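PDB 1WWP: hypothetical protein TTHA0636 from Thermus thermophilus HB8, which is of unproven function but probably acts as an all-helical substrate-binding partner of a nucleotidyltransferase. Local coordinates for residues 9-14 and 107-111; 30-35 and 80-84; 41-45 and 62-68. All blocks are in the same frame, centred on the assembly; numbering follows the deposited sequence.

Interaction 1: residues 9-14 and 107-111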
# COMPACT_ATOMS: atom_id res chain seq x y z
N LEU A 9 9.99 1.67 10.25
CA LEU A 9 9.70 0.27 9.96
C LEU A 9 10.30 -0.63 11.05
O LEU A 9 9.62 -1.51 11.58
CB LEU A 9 10.29 -0.14 8.60
CG LEU A 9 10.34 -1.65 8.32
CD1 LEU A 9 8.94 -2.21 8.37
CD2 LEU A 9 10.95 -1.92 6.97
N LYS A 10 11.57 -0.40 11.38
CA LYS A 10 12.25 -1.21 12.39
C LYS A 10 11.55 -1.17 13.74
O LYS A 10 11.66 -2.12 14.52
CB LYS A 10 13.71 -0.78 12.50
CG LYS A 10 14.52 -1.19 11.28
CD LYS A 10 16.01 -0.92 11.45
CE LYS A 10 16.32 0.56 11.48
NZ LYS A 10 17.79 0.79 11.61
N GLU A 11 10.83 -0.09 14.02
CA GLU A 11 10.09 0.03 15.26
C GLU A 11 9.10 -1.12 15.40
O GLU A 11 8.83 -1.60 16.50
CB GLU A 11 9.29 1.33 15.30
CG GLU A 11 10.11 2.61 15.35
CD GLU A 11 9.24 3.83 15.61
OE1 GLU A 11 8.52 3.82 16.63
OE2 GLU A 11 9.27 4.79 14.81
N LEU A 12 8.55 -1.58 14.28
CA LEU A 12 7.54 -2.62 14.30
C LEU A 12 7.94 -3.95 13.68
O LEU A 12 7.42 -4.99 14.05
CB LEU A 12 6.28 -2.13 13.59
CG LEU A 12 5.60 -0.86 14.10
CD1 LEU A 12 4.65 -0.32 13.03
CD2 LEU A 12 4.85 -1.16 15.37
N ALA A 13 8.86 -3.92 12.72
CA ALA A 13 9.28 -5.13 12.03
C ALA A 13 9.90 -6.21 12.91
O ALA A 13 9.89 -7.39 12.56
CB ALA A 13 10.23 -4.78 10.89
N PHE A 14 10.43 -5.81 14.06
CA PHE A 14 11.08 -6.76 14.97
C PHE A 14 10.23 -7.16 16.16
O PHE A 14 10.74 -7.68 17.15
CB PHE A 14 12.42 -6.18 15.42
CG PHE A 14 13.34 -5.87 14.28
CD1 PHE A 14 13.78 -6.88 13.44
CD2 PHE A 14 13.73 -4.56 14.02
CE1 PHE A 14 14.60 -6.60 12.35
CE2 PHE A 14 14.55 -4.27 12.92
CZ PHE A 14 14.99 -5.29 12.09
N ALA A 107 14.12 -5.41 6.40
CA ALA A 107 14.61 -4.27 7.16
C ALA A 107 16.14 -4.29 7.22
O ALA A 107 16.79 -3.28 6.97
CB ALA A 107 14.02 -4.29 8.56
N ARG A 108 16.72 -5.44 7.55
CA ARG A 108 18.17 -5.55 7.64
C ARG A 108 18.83 -5.33 6.28
O ARG A 108 19.78 -4.56 6.16
CB ARG A 108 18.58 -6.93 8.17
CG ARG A 108 18.02 -7.27 9.55
CD ARG A 108 18.31 -8.71 9.94
NE ARG A 108 17.53 -9.14 11.09
CZ ARG A 108 17.69 -8.67 12.33
NH1 ARG A 108 18.62 -7.75 12.58
NH2 ARG A 108 16.92 -9.12 13.31
N LEU A 109 18.32 -6.01 5.25
CA LEU A 109 18.87 -5.87 3.90
C LEU A 109 18.93 -4.40 3.47
O LEU A 109 19.97 -3.91 3.02
CB LEU A 109 18.01 -6.66 2.90
CG LEU A 109 18.57 -7.10 1.53
CD1 LEU A 109 17.63 -6.60 0.46
CD2 LEU A 109 19.98 -6.59 1.30
N MSE A 110 17.81 -3.70 3.63
CA MSE A 110 17.75 -2.30 3.24
C MSE A 110 18.68 -1.42 4.03
O MSE A 110 19.29 -0.50 3.48
CB MSE A 110 16.31 -1.78 3.34
CG MSE A 110 15.37 -2.44 2.33
SE MSE A 110 13.61 -1.64 2.11
CE MSE A 110 12.61 -2.56 3.49
N GLU A 111 18.80 -1.70 5.32
CA GLU A 111 19.67 -0.93 6.20
C GLU A 111 21.12 -1.10 5.75
O GLU A 111 21.88 -0.14 5.70
CB GLU A 111 19.51 -1.42 7.65
CG GLU A 111 20.28 -0.61 8.69
CD GLU A 111 19.98 -1.04 10.12
OE1 GLU A 111 20.42 -0.32 11.05
OE2 GLU A 111 19.32 -2.08 10.33
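Ala-107 is the hub of this contact: its CB meets Phe-14 CZ at 3.8 Å, with Lys-10 CG and Leu-9 CD2 both 4.2 Å from the same methyl. The CA atoms of Lys-10 and Ala-107 are the nearest pair, 6.5 Å apart. Deeper in, Leu-9 CD2 also reaches Met-110 CE (3.9 Å), the two side chains crossing at about a right angle. Toward solvent, Lys-10 bends at chi3 (-68°), which turns its ammonium to Glu-111; the NZ to OE1 distance of 2.9 Å makes a salt bridge, although the hydrogen bond within it is weak. Helices 2-13 and 93-116, the first and last of this all-helical bundle, here run nearly antiparallel, their local axes inclined at 154°. Just past the C-terminal end of helix 2-13, Phe-14 CE1 lies over one face of the Arg-108 guanidinium, 3.6 Å from NH2, with ring and guanidinium planes 43° apart. Lys-10 CD sits at the edge of the same ring. Behind this layer, Met-110 packs on Thr-33 and Phe-37 of helix 20-49 and on Met-80 of helix 71-86. Elsewhere on helix 93-116, Pro-104 touches Phe-14 and Leu-103 touches Ala-13.

Interaction 2: residues 30-35 and 80-84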
# COMPACT_ATOMS: atom_id res chain seq x y z
N PHE A 30 6.50 -0.78 5.52
CA PHE A 30 7.33 -1.52 4.58
C PHE A 30 7.09 -0.92 3.18
O PHE A 30 8.03 -0.73 2.39
CB PHE A 30 6.93 -3.00 4.61
CG PHE A 30 7.37 -3.77 3.40
CD1 PHE A 30 8.72 -3.88 3.09
CD2 PHE A 30 6.43 -4.37 2.56
CE1 PHE A 30 9.13 -4.58 1.94
CE2 PHE A 30 6.84 -5.07 1.40
CZ PHE A 30 8.18 -5.17 1.10
N GLU A 31 5.84 -0.63 2.87
CA GLU A 31 5.49 -0.07 1.57
C GLU A 31 6.27 1.20 1.26
O GLU A 31 7.02 1.25 0.28
CB GLU A 31 3.99 0.21 1.49
CG GLU A 31 3.12 -1.04 1.37
CD GLU A 31 1.66 -0.70 1.13
OE1 GLU A 31 0.90 -1.58 0.67
OE2 GLU A 31 1.25 0.45 1.41
N TYR A 32 6.12 2.22 2.10
CA TYR A 32 6.83 3.45 1.81
C TYR A 32 8.34 3.38 1.98
O TYR A 32 9.07 4.18 1.41
CB TYR A 32 6.23 4.65 2.57
CG TYR A 32 6.31 4.68 4.08
CD1 TYR A 32 7.53 4.83 4.73
CD2 TYR A 32 5.14 4.68 4.85
CE1 TYR A 32 7.59 5.01 6.13
CE2 TYR A 32 5.18 4.86 6.24
CZ TYR A 32 6.40 5.03 6.87
OH TYR A 32 6.43 5.25 8.23
N THR A 33 8.81 2.40 2.76
CA THR A 33 10.24 2.24 2.92
C THR A 33 10.81 1.61 1.65
O THR A 33 11.90 1.94 1.19
CB THR A 33 10.58 1.32 4.12
OG1 THR A 33 10.16 1.94 5.34
CG2 THR A 33 12.08 1.02 4.15
N PHE A 34 10.05 0.67 1.11
CA PHE A 34 10.44 -0.02 -0.12
C PHE A 34 10.56 0.98 -1.27
O PHE A 34 11.55 1.00 -2.00
CB PHE A 34 9.39 -1.05 -0.48
CG PHE A 34 9.58 -1.67 -1.82
CD1 PHE A 34 8.91 -1.17 -2.94
CD2 PHE A 34 10.41 -2.78 -1.98
CE1 PHE A 34 9.07 -1.77 -4.19
CE2 PHE A 34 10.58 -3.38 -3.23
CZ PHE A 34 9.90 -2.87 -4.33
N GLU A 35 9.52 1.79 -1.43
CA GLU A 35 9.49 2.78 -2.50
C GLU A 35 10.68 3.72 -2.39
O GLU A 35 11.33 4.03 -3.39
CB GLU A 35 8.19 3.57 -2.47
CG GLU A 35 6.92 2.70 -2.54
CD GLU A 35 6.83 1.81 -3.80
OE1 GLU A 35 7.25 2.25 -4.89
OE2 GLU A 35 6.30 0.68 -3.69
N MSE A 80 11.23 -9.13 -2.21
CA MSE A 80 10.67 -7.94 -1.59
C MSE A 80 9.73 -7.26 -2.58
O MSE A 80 8.68 -6.77 -2.21
CB MSE A 80 11.81 -7.01 -1.19
CG MSE A 80 11.46 -5.97 -0.16
SE MSE A 80 13.07 -5.20 0.60
CE MSE A 80 13.60 -4.05 -0.88
N VAL A 81 10.12 -7.22 -3.86
CA VAL A 81 9.25 -6.60 -4.86
C VAL A 81 7.95 -7.40 -4.98
O VAL A 81 6.87 -6.82 -5.03
CB VAL A 81 9.95 -6.50 -6.23
CG1 VAL A 81 8.95 -5.99 -7.31
CG2 VAL A 81 11.11 -5.53 -6.14
N ASP A 82 8.04 -8.72 -4.98
CA ASP A 82 6.81 -9.51 -5.08
C ASP A 82 5.91 -9.34 -3.85
O ASP A 82 4.69 -9.24 -3.98
CB ASP A 82 7.15 -10.99 -5.33
CG ASP A 82 7.66 -11.25 -6.76
OD1 ASP A 82 7.26 -10.50 -7.69
OD2 ASP A 82 8.46 -12.20 -6.95
N ASP A 83 6.49 -9.28 -2.66
CA ASP A 83 5.68 -9.06 -1.45
C ASP A 83 5.02 -7.69 -1.50
O ASP A 83 3.93 -7.48 -0.96
CB ASP A 83 6.55 -9.16 -0.20
CG ASP A 83 6.76 -10.58 0.23
OD1 ASP A 83 7.48 -10.79 1.22
OD2 ASP A 83 6.19 -11.49 -0.42
N ARG A 84 5.70 -6.75 -2.14
CA ARG A 84 5.19 -5.40 -2.29
C ARG A 84 3.91 -5.45 -3.13
O ARG A 84 2.97 -4.69 -2.91
CB ARG A 84 6.26 -4.53 -2.95
CG ARG A 84 5.81 -3.11 -3.25
CD ARG A 84 5.46 -2.35 -1.98
NE ARG A 84 4.84 -1.07 -2.28
CZ ARG A 84 3.54 -0.90 -2.47
NH1 ARG A 84 2.72 -1.95 -2.39
NH2 ARG A 84 3.05 0.30 -2.73
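Arg-84 carries the polar half of this contact, joining helix 71-86 to Glu-31 and Glu-35 on helix 20-49 in a salt-bridge network. Its NE donates to Glu-35 OE2 over 2.7 Å, but the N-H...O angle is 137° and the oxygen, using its anti lone pair, stands 28° out of the guanidinium plane. Glu-31 is held differently: its carboxylate stacks on the guanidinium, with OE1 3.6 Å from NH1 and no N-H aimed at it, a purely electrostatic pairing. That OE1 has its hydrogen bond with Thr-87, and Glu-35 OE1 has one with Trp-38.

Contacts with aromatic rings form the second group. The bend of Arg-84 at chi2 carries its aliphatic chain across the Phe-34 ring, CG lying 4.0 Å from the centroid and 29° off the normal, a CH-pi contact. Val-81 CG2 meets the edge of that ring, 3.4 Å from CZ. Phe-30 turns an edge to Met-80, whose CG is 3.4 Å from CE1, and the Met-80 methyl CE runs on to Phe-34 CD2 at 3.6 Å.

These rings fill the centre of the helical bundle, and Tyr-106 of helix 93-116 packs on Phe-30 while its OH hydrogen-bonds Asp-83 OD1. At the other end of the contact, Val-88 of the second subunit packs on Arg-84 and Glu-35, and Glu-31 of that subunit comes close to Glu-31, like charge to like. One arginine thus serves both layers, its methylenes packing on the Phe-34 face while its charge probably offsets Glu-35 and Glu-31, the latter also facing its counterpart across the dimer interface.

Interaction 3: residues 41-45 and 62-68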
# COMPACT_ATOMS: atom_id res chain seq x y z
N LEU A 41 18.34 3.51 -4.77
CA LEU A 41 19.22 2.65 -5.56
C LEU A 41 19.21 3.12 -7.03
O LEU A 41 20.25 3.22 -7.66
CB LEU A 41 18.73 1.20 -5.50
CG LEU A 41 19.33 0.25 -4.46
CD1 LEU A 41 18.74 -1.16 -4.66
CD2 LEU A 41 20.83 0.19 -4.63
N GLN A 42 18.02 3.42 -7.55
CA GLN A 42 17.90 3.89 -8.93
C GLN A 42 18.75 5.15 -9.17
O GLN A 42 19.52 5.21 -10.13
CB GLN A 42 16.42 4.16 -9.25
CG GLN A 42 16.19 4.73 -10.64
CD GLN A 42 14.75 5.17 -10.85
OE1 GLN A 42 14.18 5.92 -10.06
NE2 GLN A 42 14.15 4.69 -11.93
N ALA A 43 18.62 6.14 -8.28
CA ALA A 43 19.38 7.39 -8.39
C ALA A 43 20.87 7.14 -8.25
O ALA A 43 21.69 7.75 -8.94
CB ALA A 43 18.93 8.37 -7.30
N TYR A 44 21.23 6.24 -7.34
CA TYR A 44 22.63 5.92 -7.13
C TYR A 44 23.22 5.27 -8.39
O TYR A 44 24.32 5.62 -8.83
CB TYR A 44 22.77 4.96 -5.96
CG TYR A 44 24.20 4.55 -5.69
CD1 TYR A 44 25.04 5.33 -4.90
CD2 TYR A 44 24.73 3.38 -6.24
CE1 TYR A 44 26.35 4.97 -4.66
CE2 TYR A 44 26.04 3.00 -6.00
CZ TYR A 44 26.85 3.80 -5.21
OH TYR A 44 28.15 3.44 -4.95
N LEU A 45 22.52 4.30 -8.94
CA LEU A 45 23.00 3.60 -10.13
C LEU A 45 23.13 4.61 -11.28
O LEU A 45 24.07 4.55 -12.06
CB LEU A 45 22.03 2.48 -10.50
CG LEU A 45 22.12 1.24 -9.60
CD1 LEU A 45 20.89 0.39 -9.77
CD2 LEU A 45 23.41 0.46 -9.92
N LEU A 62 20.41 -4.49 -11.83
CA LEU A 62 21.59 -3.65 -12.09
C LEU A 62 22.40 -3.52 -10.79
O LEU A 62 23.62 -3.57 -10.82
CB LEU A 62 21.17 -2.25 -12.60
CG LEU A 62 20.45 -2.25 -13.96
CD1 LEU A 62 19.82 -0.89 -14.22
CD2 LEU A 62 21.44 -2.62 -15.09
N ALA A 63 21.73 -3.36 -9.66
CA ALA A 63 22.45 -3.27 -8.40
C ALA A 63 23.28 -4.56 -8.22
O ALA A 63 24.41 -4.51 -7.76
CB ALA A 63 21.46 -3.11 -7.24
N ARG A 64 22.71 -5.69 -8.62
CA ARG A 64 23.41 -6.97 -8.50
C ARG A 64 24.63 -7.04 -9.41
O ARG A 64 25.72 -7.40 -8.97
CB ARG A 64 22.49 -8.14 -8.87
CG ARG A 64 23.23 -9.49 -8.89
CD ARG A 64 22.33 -10.62 -9.36
NE ARG A 64 21.95 -10.46 -10.76
CZ ARG A 64 20.71 -10.60 -11.21
NH1 ARG A 64 19.73 -10.90 -10.37
NH2 ARG A 64 20.45 -10.41 -12.50
N GLU A 65 24.46 -6.69 -10.68
CA GLU A 65 25.60 -6.77 -11.58
C GLU A 65 26.74 -5.84 -11.19
O GLU A 65 27.91 -6.15 -11.40
CB GLU A 65 25.16 -6.53 -13.03
CG GLU A 65 24.38 -5.26 -13.29
CD GLU A 65 23.83 -5.19 -14.71
OE1 GLU A 65 23.00 -6.06 -15.08
OE2 GLU A 65 24.23 -4.28 -15.47
N VAL A 66 26.41 -4.69 -10.61
CA VAL A 66 27.43 -3.73 -10.24
C VAL A 66 28.09 -4.12 -8.92
O VAL A 66 29.13 -3.59 -8.54
CB VAL A 66 26.83 -2.30 -10.22
CG1 VAL A 66 26.82 -1.71 -8.83
CG2 VAL A 66 27.62 -1.44 -11.17
N GLY A 67 27.48 -5.07 -8.24
CA GLY A 67 28.04 -5.55 -6.99
C GLY A 67 27.41 -4.99 -5.73
O GLY A 67 27.75 -5.44 -4.63
N LEU A 68 26.51 -4.03 -5.88
CA LEU A 68 25.85 -3.41 -4.73
C LEU A 68 25.05 -4.44 -3.95
O LEU A 68 24.77 -4.26 -2.77
CB LEU A 68 24.91 -2.30 -5.20
CG LEU A 68 25.36 -0.86 -4.95
CD1 LEU A 68 26.73 -0.61 -5.55
CD2 LEU A 68 24.33 0.07 -5.57
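Helices 20-49 and 56-66 approach here with local axes 10.9 Å apart and inclined at 48°, and the nearest CA atoms are those of Leu-45 and Ala-63, at 7.1 Å. A Schellman motif ends the second helix: Gly-67 takes a positive phi (100°), its N bonds to Arg-64 O, and a weak bond from Leu-68 N returns to Ala-63 O. This turn brings Leu-68 back toward residues 41-45, and the contact is wholly apolar. At one end Leu-45 stands over the backbone of the second helix, its CD1 3.8 Å from Ala-63 N and 3.9 Å from Leu-62 CB; CG, beside its own backbone N (chi1 -76°), turns both methyls to that helix, and CD2 looks to Val-66 CG1. At the other end Leu-41 CD1 touches Ala-63 CB while its CD2 meets Leu-68 CD2 at 3.6 Å, the two leucines sliding past each other in opposite directions. Around this layer Val-59 packs on Leu-41 and Leu-45, and Leu-117, beyond helix 93-116, touches both Tyr-44 and Leu-68. The Tyr-44 ring, reached obliquely by Leu-68, has CD2 and CE2 each 3.4 Å from Leu-68 CD2, with Leu-68 CD1 3.7 Å from CE2.

How the interactions relate
Helix 20-49 is the shared element: interaction 2 uses its residues 30-35 and interaction 3 its residues 41-45, with centres about 17 Å apart and nearest atoms about 7 Å apart. Interaction 1 joins the first and last helices; along the chain, interaction 2 falls between its segments and interaction 3 between those of interaction 2. Interactions 1 and 2, centred about 12 Å apart, touch directly: Met-110 CE lies 3.7 Å from Thr-33 CG2, and Leu-9 CB 3.9 Å from Thr-33 OG1. Interactions 1 and 3 lie on opposite sides of the chain's centre, about 21 Å between centres. All five helices are thereby tied into one bundle.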